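Local coordinates for glycoside hydrolase family protein (Novosphingobium sp. PP1Y, PDB 6Q2F), which probably hydrolyses terminal alpha-L-rhamnose from rhamnosides, as an alpha-L-rhamnosidase of bacterial origin, at residues I604-L609 against L640-S645. Sequence-based numbering, arbitrary orientation.
Sequences IPMAAL and LVAAES. With NA (sodium ion), chain B.
The carboxylate of E644 lies with one face over the methyl of A608, whose CB is 4.1 Å from E644 CD, while the sodium ion sits at its OE1 end. OE1 reaches the metal at 2.6 Å but OE2 stays 3.7 Å from it, so a single oxygen binds. CG anti to the backbone N (chi1 173°) and an extended chain carry the group there. The peptide groups below join two parallel strands: A642 N donates to P605 O (2.8 Å) and E644 N to A607 O (2.7 Å), both in the carbonyl plane, whereas A607 N approaches A642 O from 33° above it. L609 N to E644 O completes the set. A642 CB is gripped by I604 CG2 and M606 CG, each at 3.6 Å, and I604 runs alongside L640. The selenomethionine's extended chain brings CE within 3.5 Å of E644 N. An alanine at I604 would probably loosen this packing, losing the branches that cover A642 and L640. Helix 620-636 links the strands in a beta-alpha-beta crossover of the (beta/alpha)8 barrel; A607 touches it on the outer side, and M606 and E644 point inward. With D503, S504, E583 and E586 completing the sodium site, the cation would probably stabilise a deprotonated E644 in this buried, acidic cluster.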
ATOM      1  N   ILE A 604      -6.703   6.883  11.358  1.00 18.61           N
ATOM      2  CA  ILE A 604      -7.002   7.038   9.943  1.00 21.45           C
ATOM      3  C   ILE A 604      -6.219   5.994   9.155  1.00 24.87           C
ATOM      4  O   ILE A 604      -5.027   6.188   8.862  1.00 26.38           O
ATOM      5  CB  ILE A 604      -6.711   8.468   9.479  1.00 23.72           C
ATOM      6  CG1 ILE A 604      -7.497   9.449  10.350  1.00 25.37           C
ATOM      7  CG2 ILE A 604      -7.130   8.639   8.049  1.00 20.73           C
ATOM      8  CD1 ILE A 604      -7.018  10.851  10.288  1.00 29.56           C
ATOM      9  N   PRO A 605      -6.837   4.862   8.830  1.00 24.95           N
ATOM     10  CA  PRO A 605      -6.186   3.893   7.947  1.00 25.89           C
ATOM     11  C   PRO A 605      -5.859   4.550   6.619  1.00 26.46           C
ATOM     12  O   PRO A 605      -6.629   5.360   6.107  1.00 23.04           O
ATOM     13  CB  PRO A 605      -7.239   2.789   7.794  1.00 18.24           C
ATOM     14  CG  PRO A 605      -8.096   2.927   9.030  1.00 23.89           C
ATOM     15  CD  PRO A 605      -8.168   4.409   9.256  1.00 23.73           C
HETATM   16  N   MSE A 606      -4.696   4.225   6.088  1.00 23.86           N
HETATM   17  CA  MSE A 606      -4.152   4.937   4.970  1.00 22.98           C
HETATM   18  C   MSE A 606      -3.524   3.986   3.959  1.00 24.38           C
HETATM   19  O   MSE A 606      -2.921   2.971   4.313  1.00 26.97           O
HETATM   20  CB  MSE A 606      -3.097   5.965   5.451  1.00 23.74           C
HETATM   21  CG  MSE A 606      -2.664   6.911   4.355  1.00 24.61           C
HETATM   22 SE   MSE A 606      -1.657   8.347   5.161  0.84 22.31          SE
HETATM   23  CE  MSE A 606      -1.166   9.361   3.553  1.00 20.93           C
ATOM     24  N   ALA A 607      -3.695   4.330   2.689  1.00 19.79           N
ATOM     25  CA  ALA A 607      -3.156   3.554   1.582  1.00 21.26           C
ATOM     26  C   ALA A 607      -2.492   4.538   0.620  1.00 24.76           C
ATOM     27  O   ALA A 607      -2.177   5.676   0.981  1.00 24.38           O
ATOM     28  CB  ALA A 607      -4.279   2.730   0.944  1.00 20.20           C
ATOM     29  N   ALA A 608      -2.262   4.099  -0.617  1.00 23.27           N
ATOM     30  CA  ALA A 608      -1.583   4.910  -1.622  1.00 27.24           C
ATOM     31  C   ALA A 608      -2.172   4.610  -3.000  1.00 31.51           C
ATOM     32  O   ALA A 608      -2.727   3.532  -3.240  1.00 29.62           O
ATOM     33  CB  ALA A 608      -0.056   4.653  -1.643  1.00 20.33           C
ATOM     34  N   LEU A 609      -2.047   5.578  -3.909  1.00 26.25           N
ATOM     35  CA  LEU A 609      -2.341   5.341  -5.323  1.00 24.14           C
ATOM     36  C   LEU A 609      -1.419   6.187  -6.181  1.00 26.58           C
ATOM     37  O   LEU A 609      -1.345   7.401  -5.993  1.00 34.09           O
ATOM     38  CB  LEU A 609      -3.799   5.651  -5.701  1.00 25.45           C
ATOM     39  CG  LEU A 609      -3.922   5.475  -7.233  1.00 33.45           C
ATOM     40  CD1 LEU A 609      -3.944   3.976  -7.656  1.00 26.90           C
ATOM     41  CD2 LEU A 609      -5.098   6.237  -7.860  1.00 35.87           C
ATOM     42  N   LEU A 640     -12.797   7.477   8.428  1.00 23.25           N
ATOM     43  CA  LEU A 640     -11.880   8.162   7.558  1.00 24.66           C
ATOM     44  C   LEU A 640     -10.934   7.167   6.890  1.00 27.76           C
ATOM     45  O   LEU A 640     -10.476   6.253   7.491  1.00 29.15           O
ATOM     46  CB  LEU A 640     -11.123   9.220   8.335  1.00 25.43           C
ATOM     47  CG  LEU A 640     -11.919  10.386   8.882  1.00 24.58           C
ATOM     48  CD1 LEU A 640     -11.170  11.169   9.905  1.00 24.00           C
ATOM     49  CD2 LEU A 640     -12.404  11.298   7.796  1.00 27.74           C
ATOM     50  N   VAL A 641     -10.661   7.364   5.629  1.00 21.53           N
ATOM     51  CA  VAL A 641      -9.768   6.511   4.856  1.00 22.69           C
ATOM     52  C   VAL A 641      -8.845   7.434   4.086  1.00 26.40           C
ATOM     53  O   VAL A 641      -9.290   8.127   3.161  1.00 25.97           O
ATOM     54  CB  VAL A 641     -10.519   5.595   3.879  1.00 23.00           C
ATOM     55  CG1 VAL A 641      -9.534   4.735   3.109  1.00 18.84           C
ATOM     56  CG2 VAL A 641     -11.556   4.739   4.593  1.00 23.56           C
ATOM     57  N   ALA A 642      -7.570   7.432   4.437  1.00 25.22           N
ATOM     58  CA  ALA A 642      -6.641   8.318   3.761  1.00 24.90           C
ATOM     59  C   ALA A 642      -5.892   7.560   2.677  1.00 24.77           C
ATOM     60  O   ALA A 642      -5.769   6.332   2.707  1.00 26.30           O
ATOM     61  CB  ALA A 642      -5.645   8.939   4.747  1.00 24.93           C
ATOM     62  N   ALA A 643      -5.387   8.312   1.710  1.00 24.02           N
ATOM     63  CA  ALA A 643      -4.472   7.733   0.746  1.00 23.86           C
ATOM     64  C   ALA A 643      -3.423   8.750   0.334  1.00 28.51           C
ATOM     65  O   ALA A 643      -3.726   9.914   0.069  1.00 26.67           O
ATOM     66  CB  ALA A 643      -5.213   7.206  -0.482  1.00 27.65           C
ATOM     67  N   GLU A 644      -2.185   8.284   0.328  1.00 24.96           N
ATOM     68  CA  GLU A 644      -1.070   8.932  -0.342  1.00 29.90           C
ATOM     69  C   GLU A 644      -1.377   8.982  -1.838  1.00 29.09           C
ATOM     70  O   GLU A 644      -1.287   7.968  -2.534  1.00 32.99           O
ATOM     71  CB  GLU A 644       0.211   8.161   0.001  1.00 22.61           C
ATOM     72  CG  GLU A 644       1.451   8.552  -0.716  1.00 27.11           C
ATOM     73  CD  GLU A 644       2.561   7.559  -0.408  1.00 32.35           C
ATOM     74  OE1 GLU A 644       2.433   6.856   0.618  1.00 31.25           O
ATOM     75  OE2 GLU A 644       3.504   7.450  -1.210  1.00 45.37           O
ATOM     76  N   SER A 645      -1.759  10.154  -2.339  1.00 25.61           N
ATOM     77  CA  SER A 645      -2.523  10.264  -3.583  1.00 22.38           C
ATOM     78  C   SER A 645      -1.678  10.844  -4.710  1.00 30.39           C
ATOM     79  O   SER A 645      -1.160  11.956  -4.597  1.00 28.02           O
ATOM     80  CB  SER A 645      -3.783  11.121  -3.390  1.00 22.04           C
ATOM     81  OG  SER A 645      -4.635  10.602  -2.400  1.00 31.46           O
TER
HETATM   82 NA    NA B1201       3.849   4.816   1.303  1.00 37.66          NA